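Poly(A) RNA polymerase protein 2 (Saccharomyces cerevisiae, PDB 3NYB) adds poly(A) tails to RNA as the catalytic polymerase subunit of the TRAMP RNA surveillance complex, working in a heterodimer with a zinc knuckle protein. Local coordinates at the interface of chains A and B. Numbering follows the deposited sequence. Chains: chain A, Poly(A) RNA polymerase protein 2; chain B, Protein AIR2.

The interface of chains A and B. Residues chain A 200-202, 208, 220; chain B 28, 82-83.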
# COMPACT_ATOMS: atom_id res chain seq x y z
N HIS A 200 -8.81 12.94 -5.29
CA HIS A 200 -9.37 13.44 -4.04
C HIS A 200 -9.72 14.90 -4.25
O HIS A 200 -8.88 15.68 -4.71
CB HIS A 200 -8.33 13.27 -2.93
CG HIS A 200 -8.75 13.83 -1.61
ND1 HIS A 200 -8.88 15.18 -1.38
CD2 HIS A 200 -9.05 13.22 -0.44
CE1 HIS A 200 -9.24 15.38 -0.12
NE2 HIS A 200 -9.35 14.20 0.47
N PRO A 201 -10.96 15.29 -3.92
CA PRO A 201 -11.53 16.62 -4.15
C PRO A 201 -10.54 17.77 -3.91
O PRO A 201 -10.45 18.69 -4.72
CB PRO A 201 -12.67 16.69 -3.14
CG PRO A 201 -13.11 15.27 -3.00
CD PRO A 201 -11.89 14.41 -3.19
N ARG A 202 -9.78 17.70 -2.82
CA ARG A 202 -8.88 18.78 -2.46
C ARG A 202 -7.57 18.66 -3.22
O ARG A 202 -6.74 19.57 -3.18
CB ARG A 202 -8.59 18.75 -0.97
CG ARG A 202 -9.82 18.81 -0.10
CD ARG A 202 -10.46 20.19 -0.17
NE ARG A 202 -11.41 20.40 0.91
CZ ARG A 202 -11.68 21.58 1.44
NH1 ARG A 202 -11.06 22.66 0.99
NH2 ARG A 202 -12.57 21.69 2.42
N ILE A 208 -4.75 21.34 -1.88
CA ILE A 208 -4.04 20.74 -0.76
C ILE A 208 -2.69 20.22 -1.23
O ILE A 208 -2.51 19.86 -2.39
CB ILE A 208 -4.86 19.55 -0.21
CG1 ILE A 208 -4.68 19.40 1.29
CG2 ILE A 208 -4.47 18.25 -0.88
CD1 ILE A 208 -5.27 18.09 1.77
N GLU A 220 -8.59 9.13 5.52
CA GLU A 220 -9.53 9.09 4.41
C GLU A 220 -9.27 7.94 3.44
O GLU A 220 -10.18 7.45 2.78
CB GLU A 220 -9.54 10.43 3.67
CG GLU A 220 -9.96 11.59 4.56
CD GLU A 220 -9.79 12.95 3.90
OE1 GLU A 220 -9.19 13.01 2.80
OE2 GLU A 220 -10.24 13.95 4.48
N TYR B 28 -7.71 20.19 6.71
CA TYR B 28 -6.73 20.30 5.63
C TYR B 28 -5.89 21.55 5.79
O TYR B 28 -6.39 22.62 6.13
CB TYR B 28 -7.43 20.35 4.27
CG TYR B 28 -8.38 19.20 4.02
CD1 TYR B 28 -7.91 17.91 3.88
CD2 TYR B 28 -9.74 19.42 3.92
CE1 TYR B 28 -8.77 16.85 3.64
CE2 TYR B 28 -10.62 18.38 3.68
CZ TYR B 28 -10.13 17.10 3.55
OH TYR B 28 -11.00 16.05 3.32
N ASN B 82 -16.54 19.23 -1.87
CA ASN B 82 -15.15 19.55 -2.16
C ASN B 82 -14.28 19.53 -0.92
O ASN B 82 -13.29 20.25 -0.85
CB ASN B 82 -15.06 20.91 -2.85
CG ASN B 82 -13.74 21.13 -3.54
OD1 ASN B 82 -12.75 21.51 -2.91
ND2 ASN B 82 -13.71 20.92 -4.85
N LEU B 83 -14.66 18.72 0.05
CA LEU B 83 -13.91 18.62 1.30
C LEU B 83 -13.26 17.25 1.45
O LEU B 83 -13.02 16.55 0.46
CB LEU B 83 -14.81 18.93 2.50
CG LEU B 83 -16.29 18.55 2.39
CD1 LEU B 83 -16.49 17.04 2.54
CD2 LEU B 83 -17.11 19.30 3.43
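B:Tyr28, from the CCHC zinc-knuckle protein AIR2, meets A:Arg202 and A:Glu220 of the poly(A) polymerase, part of the Trf4p/Air2p heterodimer interface. A:Arg202 and B:Tyr28 hide 68 and 57 Å² here, and the two side chains run at about a right angle to each other. The aliphatic stem of the arginine lies over one face of the phenol ring, with A:Arg202 CG 4.0 Å from the centroid of B:Tyr28, a CH-pi contact displaced toward the rim. A bend at chi2 (-71°) carries the chain outward past the ring's CD2/CE2 edge, so that B:Tyr28 CD2 sits over one face of the guanidinium, toward its rim; guanidinium and ring planes stand 52° apart, which excludes a parallel stack. At the opposite edge, and on the same side of the ring as the arginine, A:Ile208 CD1 lies 3.4 Å from B:Tyr28 CD1.

The phenol hydroxyl bonds to A:Glu220, which arrives from helix 214-228 in the opposite direction. B:Tyr28 OH donates to the carboxylate oxygen A:Glu220 OE2 at 2.5 Å, on its syn side but 23° out of the carboxylate plane. The second oxygen is held from within the polymerase: A:His200 NE2 donates to A:Glu220 OE1 at 2.6 Å, again on the syn side. At the far side of the imidazole, A:His200 ND1 accepts the backbone N-H of A:Arg202 at 3.0 Å. This chain of bonds probably fixes the histidine's rotation and helps to orient the carboxylate, and it would be expected to stabilise negative charge on the glutamate.

The last residues of the deposited AIR2 chain flank the arginine. The backbone carbonyl B:Asn82 O lies beside A:Arg202 NE, on the guanidinium side away from the tyrosine, but the N-H points elsewhere, so the pair is not a hydrogen bond. B:Leu83 meets the guanidinium edge, where A:Arg202 NH2 approaches B:Leu83 CB at 3.6 Å, and A:Pro201 CB contacts B:Asn82 CA at 3.9 Å.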